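PDB 4Z0P: NAD-dependent dehydrogenase from Rhizobium meliloti, which reduces glyoxylate and hydroxypyruvate, using NADPH as the hydride donor. Local coordinates for residues 102-107 against 152-157; 92-97 against 286-291; 112-117 against 277-282. One frame throughout, in Å; residues are numbered along the deposited sequence.

Interaction 1: 102-107 against 152-157; sequences RMSEWV and GQDAAR. With NDP (NADPH dihydro-nicotinamide-adenine-dinucleotide phosphate), chain H.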
loop_
_atom_site.group_PDB
_atom_site.type_symbol
_atom_site.label_atom_id
_atom_site.label_comp_id
_atom_site.label_asym_id
_atom_site.label_seq_id
_atom_site.Cartn_x
_atom_site.Cartn_y
_atom_site.Cartn_z
ATOM N N ARG A 102 10.030 0.228 -7.375
ATOM C CA ARG A 102 9.987 1.287 -6.358
ATOM C C ARG A 102 8.854 2.278 -6.617
ATOM O O ARG A 102 8.118 2.665 -5.683
ATOM C CB ARG A 102 11.336 1.975 -6.267
ATOM C CG ARG A 102 12.434 1.164 -5.612
ATOM C CD ARG A 102 13.803 1.764 -5.882
ATOM N NE ARG A 102 14.872 1.042 -5.177
ATOM C CZ ARG A 102 15.297 1.316 -3.937
ATOM N NH1 ARG A 102 14.809 2.347 -3.270
ATOM N NH2 ARG A 102 16.263 0.576 -3.389
ATOM N N MET A 103 8.692 2.694 -7.877
ATOM C CA MET A 103 7.586 3.594 -8.206
ATOM C C MET A 103 6.246 2.939 -7.873
ATOM O O MET A 103 5.364 3.579 -7.283
ATOM C CB MET A 103 7.615 4.028 -9.662
ATOM C CG MET A 103 6.489 4.970 -10.039
ATOM S SD MET A 103 6.451 6.493 -9.071
ATOM C CE MET A 103 7.666 7.487 -9.943
ATOM N N SER A 104 6.092 1.666 -8.241
ATOM C CA SER A 104 4.845 0.990 -7.989
ATOM C C SER A 104 4.533 0.869 -6.515
ATOM O O SER A 104 3.371 0.967 -6.130
ATOM C CB SER A 104 4.813 -0.355 -8.684
ATOM O OG SER A 104 4.742 -0.131 -10.101
ATOM N N GLU A 105 5.559 0.704 -5.686
ATOM C CA GLU A 105 5.370 0.767 -4.234
ATOM C C GLU A 105 4.758 2.091 -3.812
ATOM O O GLU A 105 3.818 2.136 -3.031
ATOM C CB GLU A 105 6.685 0.635 -3.483
ATOM C CG GLU A 105 7.385 -0.710 -3.585
ATOM C CD GLU A 105 8.829 -0.657 -3.090
ATOM O OE1 GLU A 105 9.246 0.402 -2.574
ATOM O OE2 GLU A 105 9.558 -1.655 -3.282
ATOM N N TRP A 106 5.330 3.182 -4.302
ATOM C CA TRP A 106 4.874 4.500 -3.879
ATOM C C TRP A 106 3.438 4.761 -4.367
ATOM O O TRP A 106 2.604 5.268 -3.612
ATOM C CB TRP A 106 5.842 5.589 -4.382
ATOM C CG TRP A 106 5.488 6.993 -3.917
ATOM C CD1 TRP A 106 5.985 7.647 -2.832
ATOM C CD2 TRP A 106 4.572 7.906 -4.551
ATOM N NE1 TRP A 106 5.442 8.920 -2.752
ATOM C CE2 TRP A 106 4.564 9.096 -3.787
ATOM C CE3 TRP A 106 3.781 7.842 -5.693
ATOM C CZ2 TRP A 106 3.771 10.214 -4.138
ATOM C CZ3 TRP A 106 3.005 8.941 -6.053
ATOM C CH2 TRP A 106 3.016 10.120 -5.266
ATOM N N VAL A 107 3.147 4.406 -5.613
ATOM C CA VAL A 107 1.806 4.605 -6.174
ATOM C C VAL A 107 0.780 3.773 -5.391
ATOM O O VAL A 107 -0.268 4.271 -5.007
ATOM C CB VAL A 107 1.756 4.283 -7.686
ATOM C CG1 VAL A 107 0.331 4.339 -8.221
ATOM C CG2 VAL A 107 2.637 5.257 -8.462
ATOM N N GLY A 152 3.962 3.735 -15.660
ATOM C CA GLY A 152 2.504 3.673 -15.686
ATOM C C GLY A 152 1.952 2.271 -15.876
ATOM O O GLY A 152 0.997 1.863 -15.195
ATOM N N GLN A 153 2.567 1.509 -16.771
ATOM C CA GLN A 153 2.070 0.138 -17.001
ATOM C C GLN A 153 2.248 -0.773 -15.784
ATOM O O GLN A 153 1.348 -1.542 -15.428
ATOM C CB GLN A 153 2.684 -0.499 -18.223
ATOM C CG GLN A 153 2.274 0.227 -19.487
ATOM C CD GLN A 153 2.832 -0.436 -20.715
ATOM O OE1 GLN A 153 2.922 -1.653 -20.766
ATOM N NE2 GLN A 153 3.205 0.356 -21.706
ATOM N N ASP A 154 3.410 -0.710 -15.153
ATOM C CA ASP A 154 3.666 -1.548 -14.000
ATOM C C ASP A 154 2.732 -1.179 -12.858
ATOM O O ASP A 154 2.179 -2.071 -12.205
ATOM C CB ASP A 154 5.133 -1.462 -13.544
ATOM C CG ASP A 154 5.485 -2.543 -12.550
ATOM O OD1 ASP A 154 5.516 -3.695 -12.998
ATOM O OD2 ASP A 154 5.737 -2.271 -11.344
ATOM N N ALA A 155 2.559 0.124 -12.602
ATOM C CA ALA A 155 1.658 0.571 -11.551
ATOM C C ALA A 155 0.223 0.126 -11.855
ATOM O O ALA A 155 -0.479 -0.353 -10.954
ATOM C CB ALA A 155 1.734 2.078 -11.362
ATOM N N ALA A 156 -0.212 0.268 -13.106
ATOM C CA ALA A 156 -1.587 -0.146 -13.478
ATOM C C ALA A 156 -1.821 -1.628 -13.172
ATOM O O ALA A 156 -2.852 -1.996 -12.604
ATOM C CB ALA A 156 -1.843 0.117 -14.955
ATOM N N ARG A 157 -0.870 -2.480 -13.573
ATOM C CA ARG A 157 -1.037 -3.926 -13.386
ATOM C C ARG A 157 -1.105 -4.260 -11.902
ATOM O O ARG A 157 -1.946 -5.063 -11.462
ATOM C CB ARG A 157 0.087 -4.711 -14.050
ATOM C CG ARG A 157 0.105 -4.684 -15.572
ATOM C CD ARG A 157 1.240 -5.561 -16.133
ATOM N NE ARG A 157 2.604 -5.149 -15.699
ATOM C CZ ARG A 157 3.484 -4.424 -16.412
ATOM N NH1 ARG A 157 3.195 -3.993 -17.631
ATOM N NH2 ARG A 157 4.686 -4.119 -15.905
HETATM P PA NDP H . 8.060 6.405 -20.439
HETATM O O1A NDP H . 8.753 7.189 -21.544
HETATM O O2A NDP H . 8.208 4.920 -20.452
HETATM O O5B NDP H . 6.521 6.767 -20.539
HETATM C C5B NDP H . 6.027 8.071 -20.759
HETATM C C4B NDP H . 4.553 7.970 -21.039
HETATM O O4B NDP H . 4.045 9.301 -21.089
HETATM C C3B NDP H . 4.213 7.323 -22.381
HETATM O O3B NDP H . 3.026 6.558 -22.202
HETATM C C2B NDP H . 3.953 8.513 -23.278
HETATM O O2B NDP H . 3.063 8.272 -24.351
HETATM C C1B NDP H . 3.304 9.445 -22.288
HETATM N N9A NDP H . 3.347 10.827 -22.794
HETATM C C8A NDP H . 4.399 11.647 -22.990
HETATM N N7A NDP H . 4.069 12.829 -23.459
HETATM C C5A NDP H . 2.709 12.768 -23.573
HETATM C C6A NDP H . 1.742 13.684 -24.033
HETATM N N6A NDP H . 2.059 14.929 -24.457
HETATM N N1A NDP H . 0.434 13.303 -24.024
HETATM C C2A NDP H . 0.122 12.069 -23.601
HETATM N N3A NDP H . 0.949 11.118 -23.157
HETATM C C4A NDP H . 2.241 11.540 -23.157
HETATM O O3 NDP H . 8.584 7.095 -19.075
HETATM P PN NDP H . 8.610 6.307 -17.657
HETATM O O1N NDP H . 7.305 5.626 -17.419
HETATM O O2N NDP H . 9.868 5.524 -17.525
HETATM O O5D NDP H . 8.810 7.572 -16.712
HETATM C C5D NDP H . 7.798 8.557 -16.653
HETATM C C4D NDP H . 8.279 9.777 -15.882
HETATM O O4D NDP H . 8.278 9.512 -14.477
HETATM C C3D NDP H . 9.710 10.228 -16.137
HETATM O O3D NDP H . 9.797 10.991 -17.358
HETATM C C2D NDP H . 10.086 11.053 -14.923
HETATM O O2D NDP H . 9.769 12.441 -15.137
HETATM C C1D NDP H . 9.120 10.472 -13.858
HETATM N N1N NDP H . 9.823 9.838 -12.740
HETATM C C2N NDP H . 9.709 10.339 -11.449
HETATM C C3N NDP H . 10.339 9.753 -10.392
HETATM C C7N NDP H . 10.115 10.174 -8.970
HETATM O O7N NDP H . 10.928 9.777 -8.111
HETATM N N7N NDP H . 9.101 10.953 -8.663
HETATM C C4N NDP H . 11.222 8.585 -10.632
HETATM C C5N NDP H . 11.301 8.130 -12.042
HETATM C C6N NDP H . 10.620 8.716 -13.010
HETATM P P2B NDP H . 3.522 7.420 -25.638
HETATM O O1X NDP H . 3.592 6.003 -25.128
HETATM O O2X NDP H . 2.365 7.657 -26.592
HETATM O O3X NDP H . 4.822 7.975 -26.087
#

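Interaction 2: 92-97 against 286-291; sequences VRFVDR and ASSDVR. With NDP (NADPH dihydro-nicotinamide-adenine-dinucleotide phosphate), chain H.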
loop_
_atom_site.group_PDB
_atom_site.type_symbol
_atom_site.label_atom_id
_atom_site.label_comp_id
_atom_site.label_asym_id
_atom_site.label_seq_id
_atom_site.Cartn_x
_atom_site.Cartn_y
_atom_site.Cartn_z
ATOM N N VAL A 92 20.933 8.256 -23.011
ATOM C CA VAL A 92 20.319 7.017 -22.558
ATOM C C VAL A 92 19.688 7.269 -21.200
ATOM O O VAL A 92 20.391 7.680 -20.275
ATOM C CB VAL A 92 21.368 5.888 -22.424
ATOM C CG1 VAL A 92 20.757 4.634 -21.807
ATOM C CG2 VAL A 92 21.967 5.563 -23.787
ATOM N N ARG A 93 18.383 7.003 -21.057
ATOM C CA ARG A 93 17.721 7.191 -19.752
ATOM C C ARG A 93 17.803 5.912 -18.923
ATOM O O ARG A 93 18.076 4.836 -19.439
ATOM C CB ARG A 93 16.261 7.649 -19.945
ATOM C CG ARG A 93 15.302 6.549 -20.375
ATOM C CD ARG A 93 14.027 7.117 -20.978
ATOM N NE ARG A 93 13.000 6.099 -21.089
ATOM C CZ ARG A 93 12.115 5.810 -20.137
ATOM N NH1 ARG A 93 12.108 6.450 -18.971
ATOM N NH2 ARG A 93 11.240 4.855 -20.348
ATOM N N PHE A 94 17.548 6.019 -17.621
ATOM C CA PHE A 94 17.568 4.850 -16.738
ATOM C C PHE A 94 16.211 4.155 -16.729
ATOM O O PHE A 94 15.188 4.763 -16.435
ATOM C CB PHE A 94 17.943 5.291 -15.322
ATOM C CG PHE A 94 18.195 4.177 -14.326
ATOM C CD1 PHE A 94 18.832 2.987 -14.671
ATOM C CD2 PHE A 94 17.804 4.348 -12.997
ATOM C CE1 PHE A 94 19.059 1.995 -13.734
ATOM C CE2 PHE A 94 18.047 3.353 -12.055
ATOM C CZ PHE A 94 18.664 2.182 -12.426
ATOM N N VAL A 95 16.223 2.885 -17.124
ATOM C CA VAL A 95 15.059 2.025 -17.081
ATOM C C VAL A 95 15.562 0.744 -16.433
ATOM O O VAL A 95 16.541 0.178 -16.902
ATOM C CB VAL A 95 14.539 1.728 -18.497
ATOM C CG1 VAL A 95 13.410 0.702 -18.465
ATOM C CG2 VAL A 95 14.031 3.005 -19.155
ATOM N N ASP A 96 14.921 0.278 -15.361
ATOM C CA ASP A 96 15.426 -0.877 -14.636
ATOM C C ASP A 96 14.331 -1.393 -13.725
ATOM O O ASP A 96 13.541 -0.604 -13.202
ATOM C CB ASP A 96 16.613 -0.477 -13.752
ATOM C CG ASP A 96 17.368 -1.669 -13.192
ATOM O OD1 ASP A 96 18.153 -2.251 -13.957
ATOM O OD2 ASP A 96 17.175 -2.023 -11.999
ATOM N N ARG A 97 14.319 -2.713 -13.514
ATOM C CA ARG A 97 13.341 -3.324 -12.614
ATOM C C ARG A 97 13.336 -2.682 -11.243
ATOM O O ARG A 97 12.284 -2.562 -10.629
ATOM C CB ARG A 97 13.650 -4.829 -12.455
ATOM C CG ARG A 97 12.800 -5.554 -11.422
ATOM N N ALA A 286 10.576 7.019 -6.580
ATOM C CA ALA A 286 11.415 5.899 -7.024
ATOM C C ALA A 286 12.856 6.343 -7.059
ATOM O O ALA A 286 13.288 7.026 -8.005
ATOM C CB ALA A 286 10.961 5.398 -8.378
ATOM N N SER A 287 13.590 6.002 -6.002
ATOM C CA SER A 287 15.033 6.342 -5.906
ATOM C C SER A 287 15.816 5.495 -6.896
ATOM O O SER A 287 15.450 4.353 -7.168
ATOM C CB SER A 287 15.535 6.063 -4.488
ATOM O OG SER A 287 14.944 7.012 -3.601
ATOM N N SER A 288 16.902 6.039 -7.424
ATOM C CA SER A 288 17.791 5.252 -8.284
ATOM C C SER A 288 18.754 4.418 -7.406
ATOM O O SER A 288 19.509 4.967 -6.609
ATOM C CB SER A 288 18.595 6.175 -9.214
ATOM O OG SER A 288 17.781 6.748 -10.218
ATOM N N ASP A 289 18.692 3.107 -7.573
ATOM C CA ASP A 289 19.620 2.167 -6.967
ATOM C C ASP A 289 20.923 2.332 -7.730
ATOM O O ASP A 289 20.992 2.002 -8.910
ATOM C CB ASP A 289 19.033 0.747 -7.122
ATOM C CG ASP A 289 19.917 -0.349 -6.585
ATOM O OD1 ASP A 289 21.160 -0.258 -6.667
ATOM O OD2 ASP A 289 19.358 -1.358 -6.100
ATOM N N VAL A 290 21.942 2.872 -7.067
ATOM C CA VAL A 290 23.162 3.273 -7.773
ATOM C C VAL A 290 23.896 2.050 -8.285
ATOM O O VAL A 290 24.445 2.068 -9.395
ATOM C CB VAL A 290 24.090 4.182 -6.932
ATOM C CG1 VAL A 290 25.231 4.711 -7.797
ATOM C CG2 VAL A 290 23.297 5.356 -6.383
ATOM N N ARG A 291 23.897 0.960 -7.524
ATOM C CA ARG A 291 24.508 -0.274 -8.055
ATOM C C ARG A 291 23.822 -0.689 -9.374
ATOM O O ARG A 291 24.478 -1.031 -10.342
ATOM C CB ARG A 291 24.422 -1.408 -7.026
ATOM C CG ARG A 291 25.188 -2.670 -7.397
ATOM C CD ARG A 291 25.166 -3.697 -6.263
HETATM P PA NDP H . 8.060 6.405 -20.439
HETATM O O1A NDP H . 8.753 7.189 -21.544
HETATM O O2A NDP H . 8.208 4.920 -20.452
HETATM O O5B NDP H . 6.521 6.767 -20.539
HETATM C C5B NDP H . 6.027 8.071 -20.759
HETATM C C4B NDP H . 4.553 7.970 -21.039
HETATM O O4B NDP H . 4.045 9.301 -21.089
HETATM C C3B NDP H . 4.213 7.323 -22.381
HETATM O O3B NDP H . 3.026 6.558 -22.202
HETATM C C2B NDP H . 3.953 8.513 -23.278
HETATM O O2B NDP H . 3.063 8.272 -24.351
HETATM C C1B NDP H . 3.304 9.445 -22.288
HETATM N N9A NDP H . 3.347 10.827 -22.794
HETATM C C8A NDP H . 4.399 11.647 -22.990
HETATM N N7A NDP H . 4.069 12.829 -23.459
HETATM C C5A NDP H . 2.709 12.768 -23.573
HETATM C C6A NDP H . 1.742 13.684 -24.033
HETATM N N6A NDP H . 2.059 14.929 -24.457
HETATM N N1A NDP H . 0.434 13.303 -24.024
HETATM C C2A NDP H . 0.122 12.069 -23.601
HETATM N N3A NDP H . 0.949 11.118 -23.157
HETATM C C4A NDP H . 2.241 11.540 -23.157
HETATM O O3 NDP H . 8.584 7.095 -19.075
HETATM P PN NDP H . 8.610 6.307 -17.657
HETATM O O1N NDP H . 7.305 5.626 -17.419
HETATM O O2N NDP H . 9.868 5.524 -17.525
HETATM O O5D NDP H . 8.810 7.572 -16.712
HETATM C C5D NDP H . 7.798 8.557 -16.653
HETATM C C4D NDP H . 8.279 9.777 -15.882
HETATM O O4D NDP H . 8.278 9.512 -14.477
HETATM C C3D NDP H . 9.710 10.228 -16.137
HETATM O O3D NDP H . 9.797 10.991 -17.358
HETATM C C2D NDP H . 10.086 11.053 -14.923
HETATM O O2D NDP H . 9.769 12.441 -15.137
HETATM C C1D NDP H . 9.120 10.472 -13.858
HETATM N N1N NDP H . 9.823 9.838 -12.740
HETATM C C2N NDP H . 9.709 10.339 -11.449
HETATM C C3N NDP H . 10.339 9.753 -10.392
HETATM C C7N NDP H . 10.115 10.174 -8.970
HETATM O O7N NDP H . 10.928 9.777 -8.111
HETATM N N7N NDP H . 9.101 10.953 -8.663
HETATM C C4N NDP H . 11.222 8.585 -10.632
HETATM C C5N NDP H . 11.301 8.130 -12.042
HETATM C C6N NDP H . 10.620 8.716 -13.010
HETATM P P2B NDP H . 3.522 7.420 -25.638
HETATM O O1X NDP H . 3.592 6.003 -25.128
HETATM O O2X NDP H . 2.365 7.657 -26.592
HETATM O O3X NDP H . 4.822 7.975 -26.087
#

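Interaction 3: 112-117 against 277-282; sequences LLHLRQ and NVYVTP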
loop_
_atom_site.group_PDB
_atom_site.type_symbol
_atom_site.label_atom_id
_atom_site.label_comp_id
_atom_site.label_asym_id
_atom_site.label_seq_id
_atom_site.Cartn_x
_atom_site.Cartn_y
_atom_site.Cartn_z
ATOM N N LEU A 112 -3.695 3.312 -1.497
ATOM C CA LEU A 112 -4.204 2.721 -0.268
ATOM C C LEU A 112 -4.434 3.737 0.838
ATOM O O LEU A 112 -5.483 3.673 1.532
ATOM C CB LEU A 112 -3.317 1.576 0.203
ATOM C CG LEU A 112 -3.299 0.348 -0.702
ATOM C CD1 LEU A 112 -2.220 -0.637 -0.258
ATOM C CD2 LEU A 112 -4.657 -0.332 -0.802
ATOM N N LEU A 113 -3.516 4.686 0.994
ATOM C CA LEU A 113 -3.678 5.746 2.011
ATOM C C LEU A 113 -4.972 6.511 1.779
ATOM O O LEU A 113 -5.712 6.797 2.723
ATOM C CB LEU A 113 -2.495 6.708 1.982
ATOM C CG LEU A 113 -1.161 6.256 2.603
ATOM C CD1 LEU A 113 -0.096 7.281 2.235
ATOM C CD2 LEU A 113 -1.323 6.182 4.101
ATOM N N HIS A 114 -5.252 6.860 0.525
ATOM C CA HIS A 114 -6.499 7.564 0.209
ATOM C C HIS A 114 -7.734 6.662 0.315
ATOM O O HIS A 114 -8.730 7.039 0.939
ATOM C CB HIS A 114 -6.384 8.249 -1.143
ATOM C CG HIS A 114 -5.424 9.390 -1.123
ATOM N ND1 HIS A 114 -5.683 10.596 -0.502
ATOM C CD2 HIS A 114 -4.191 9.506 -1.654
ATOM C CE1 HIS A 114 -4.649 11.401 -0.655
ATOM N NE2 HIS A 114 -3.730 10.764 -1.353
ATOM N N LEU A 115 -7.657 5.447 -0.218
ATOM C CA LEU A 115 -8.779 4.505 -0.135
ATOM C C LEU A 115 -9.169 4.239 1.300
ATOM O O LEU A 115 -10.349 4.256 1.653
ATOM C CB LEU A 115 -8.428 3.178 -0.781
ATOM C CG LEU A 115 -9.444 2.021 -0.630
ATOM C CD1 LEU A 115 -10.717 2.345 -1.412
ATOM C CD2 LEU A 115 -8.813 0.700 -1.044
ATOM N N ARG A 116 -8.164 3.959 2.112
ATOM C CA ARG A 116 -8.386 3.518 3.487
ATOM C C ARG A 116 -8.469 4.677 4.504
ATOM O O ARG A 116 -8.448 4.462 5.702
ATOM C CB ARG A 116 -7.331 2.485 3.873
ATOM C CG ARG A 116 -7.335 1.209 3.027
ATOM C CD ARG A 116 -8.664 0.442 2.994
ATOM N NE ARG A 116 -8.929 -0.055 4.331
ATOM C CZ ARG A 116 -8.962 -1.336 4.702
ATOM N NH1 ARG A 116 -8.879 -2.321 3.826
ATOM N NH2 ARG A 116 -9.112 -1.612 5.987
ATOM N N GLN A 117 -8.641 5.888 4.011
ATOM C CA GLN A 117 -9.014 7.052 4.835
ATOM C C GLN A 117 -8.010 7.244 5.962
ATOM O O GLN A 117 -8.347 7.545 7.109
ATOM C CB GLN A 117 -10.434 6.886 5.384
ATOM C CG GLN A 117 -11.431 6.628 4.283
ATOM C CD GLN A 117 -12.836 6.467 4.788
ATOM O OE1 GLN A 117 -13.558 7.451 4.975
ATOM N NE2 GLN A 117 -13.239 5.228 5.008
ATOM N N ASN A 277 -5.201 16.939 3.990
ATOM C CA ASN A 277 -5.360 15.780 3.096
ATOM C C ASN A 277 -4.338 15.782 1.959
ATOM O O ASN A 277 -4.618 15.241 0.895
ATOM C CB ASN A 277 -6.794 15.688 2.561
ATOM C CG ASN A 277 -7.814 15.435 3.657
ATOM O OD1 ASN A 277 -7.718 14.439 4.381
ATOM N ND2 ASN A 277 -8.805 16.328 3.786
ATOM N N VAL A 278 -3.149 16.327 2.221
ATOM C CA VAL A 278 -2.019 16.263 1.303
ATOM C C VAL A 278 -0.870 15.519 1.923
ATOM O O VAL A 278 -0.455 15.828 3.046
ATOM C CB VAL A 278 -1.504 17.654 0.866
ATOM C CG1 VAL A 278 -0.368 17.494 -0.133
ATOM C CG2 VAL A 278 -2.633 18.452 0.218
ATOM N N TYR A 279 -0.353 14.533 1.188
ATOM C CA TYR A 279 0.865 13.831 1.560
ATOM C C TYR A 279 2.032 14.347 0.755
ATOM O O TYR A 279 2.007 14.281 -0.470
ATOM C CB TYR A 279 0.761 12.348 1.280
ATOM C CG TYR A 279 -0.293 11.643 2.082
ATOM C CD1 TYR A 279 -0.096 11.370 3.421
ATOM C CD2 TYR A 279 -1.507 11.314 1.526
ATOM C CE1 TYR A 279 -1.045 10.701 4.164
ATOM C CE2 TYR A 279 -2.502 10.666 2.260
ATOM C CZ TYR A 279 -2.271 10.362 3.589
ATOM O OH TYR A 279 -3.222 9.700 4.300
ATOM N N VAL A 280 3.045 14.873 1.425
ATOM C CA VAL A 280 4.237 15.401 0.736
ATOM C C VAL A 280 5.412 14.447 0.942
ATOM O O VAL A 280 5.742 14.105 2.078
ATOM C CB VAL A 280 4.641 16.794 1.298
ATOM C CG1 VAL A 280 5.988 17.273 0.768
ATOM C CG2 VAL A 280 3.547 17.808 1.018
ATOM N N THR A 281 6.059 14.069 -0.155
ATOM C CA THR A 281 7.329 13.378 -0.114
ATOM C C THR A 281 8.337 14.120 -0.971
ATOM O O THR A 281 7.957 14.767 -1.959
ATOM C CB THR A 281 7.218 11.877 -0.497
ATOM O OG1 THR A 281 6.483 11.715 -1.731
ATOM C CG2 THR A 281 6.584 11.073 0.633
ATOM N N PRO A 282 9.629 14.062 -0.582
ATOM C CA PRO A 282 10.623 14.961 -1.215
ATOM C C PRO A 282 11.279 14.372 -2.465
ATOM O O PRO A 282 12.500 14.147 -2.509
ATOM C CB PRO A 282 11.611 15.181 -0.080
ATOM C CG PRO A 282 11.584 13.864 0.671
ATOM C CD PRO A 282 10.128 13.520 0.699
HETATM O O HOH W 1 -5.787 9.730 3.632
#

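Interaction 1: 102-107 against 152-157
Asp154 turns its CG opposite its own backbone N (chi1 -167°) and Ser104 sets OG opposite its carbonyl carbon (chi1 -69°), and these two torsions bring carboxylate and hydroxyl together between helix 97-115 and helix 150-161. Ser104 OG donates to Asp154 OD2 at 2.7 Å. The hydroxyl meets that oxygen on its anti side and somewhat above the carboxylate plane rather than within it. A weak second hydrogen bond links the same OG to Thr100 O, one turn back in its own helix. The carboxylate is gripped from several directions: Arg157 NH2 reaches the anti lone pair of Asp154 OD1 at 3.1 Å as part of a salt bridge, while OD2 also pairs with Lys158 NZ. Bonds to both oxygens should restrain rotation about chi2, and the two cationic partners would be expected to favour the ionised acid.

Beside this polar link the close approach of the helices is consistent with the small side chains of Ser104 and Ala155 facing each other. Ser104 CA and Ala155 CA lie 4.8 Å apart, and the short axes approach to 8.9 Å with their directions 49° apart. Ala155 CB touches Val107 CG1 at 4.1 Å, a small apolar contact beside the hydrogen bond, and lies 3.9 Å from Ser104 OG. Met103, bent along its chain, leads away from this interface to the cofactor, where its CE lies 3.5 Å from C3N of the NADPH nicotinamide. On another side of the helix, Glu105 forms a salt bridge with Arg116 of the second subunit. Gly152 ends a glycine-rich sequence, Gly147, Gly149 and Gly152, that fits the dinucleotide-binding GxGxxG pattern; helix 97-115 thus packs against the first helix of a Rossmann fold.

Interaction 2: 92-97 against 286-291
Phe94 reaches across to Ser288 and Asp289. Its CB leaves the backbone toward segment 286-291, and CG stands trans to the backbone N (chi1 -172°), which carries the ring toward Ser288. CD2 then lies 3.7 Å from Ser288 OG; CE2, one atom further, passes 4.0 Å from Ser288 CB; and CZ at the tip comes within 4.2 Å of Asp289 O. Both oxygens approach the ring obliquely. Ser288 OG is occupied by a hydrogen bond to Gly73 O, and Asp289 caps helix 290-305 through OD1 and Ala292 N. That helix also supplies Leu293 and His296, which pack on the Phe94 ring.

Other residues of the two segments hold the cofactor. Arg93 places both terminal guanidinium nitrogens on one phosphate oxygen: NH1, also hydrogen-bonded to Ala75 O, reaches NADPH O2N at 2.8 Å with a fairly straight bond (159°), and NH2 reaches the same O2N at 3.2 Å on a more bent path. Val95 CG2 lies over one face of the guanidinium and NADPH O1A over the other. At the nicotinamide end of the cofactor, Ala286 N donates to the carboxamide O7N at 3.2 Å, while Ala286 CB rests 3.9 Å from C4N, the carbon that carries the hydride.

No hydrogen bond joins the two segments directly. Their contact is van der Waals, and NADPH provides one polar connection between them; its pyrophosphate charge is probably offset in part by Arg93, so the bound cofactor itself bridges the two segments.

Interaction 3: 112-117 against 277-282
Tyr279 offers one ring face to Leu113 and an edge to His114, joining edge strand 278-280 of the Rossmann-type parallel sheet to the C-terminal end of helix 97-115. Leu113 CD1 sits over that face of the phenol, 4.0 Å from the ring centroid and only 9° off the normal, a well-centred CH-pi contact. His114 meets the same ring differently: the Tyr279 edge is directed at the imidazole face in an offset edge-to-face pair, with centroids 5.2 Å apart and planes at 76°. His114 NE2 lies 3.7 Å from Tyr279 CD2, and His114 CE1 is as near to Tyr279 CE2. Asn277 O adds a loose contact near the plane of the imidazole, 4.1 Å from His114 CE1.

A second shell fixes these groups. Tyr279 keeps CG opposite its carbonyl carbon (chi1 -64°), which sends the ring toward helix 97-115, and backbone hydrogen bonds to Ala256 and Leu258 hold its strand in the sheet. His114 NE2 is hydrogen-bonded to Ser257 OG of the neighbouring strand, which anchors the imidazole that the phenol edge abuts. Arg119 makes a cation-pi contact with Tyr279 and hydrogen-bonds Val278 O; Tyr279 and Arg119, with His118 and Glu122, line a pocket that holds oxalate. The helix ends in a Schellman motif, with Gln117 at positive phi as its C-prime residue, His118 N bonded back to Leu113 O and Gln117 N to His114 O at 3.3 Å. Further out, Leu113 packs on Leu113 of the second subunit, so the helix end borders the dimer interface. One water completes the join: it donates to Leu113 O at 3.1 Å and is hydrogen-bonded to Tyr279 OH at 2.7 Å.

Overall arrangement
From the N terminus, the chain leaves strand 91-92 of the five-stranded sheet through segment 92-97 and enters helix 97-115, which supplies 102-107 and then 112-117. Interaction 1 closes the shortest loop, joining this helix to helix 150-161. Interaction 3 closes a longer one, tying the helix's C-terminal end to edge strand 278-280 of the seven-stranded sheet; its segments alternate with those of interaction 1, so these loops cross. Interaction 2 closes last and encloses both, joining the loop after strand 91-92 to the start of helix 290-305. Trp106 and Thr281 link interactions 1 and 3, which both border the second subunit; Arg102 and Met103 pack on 286-291, connecting interactions 1 and 2 beside NADPH.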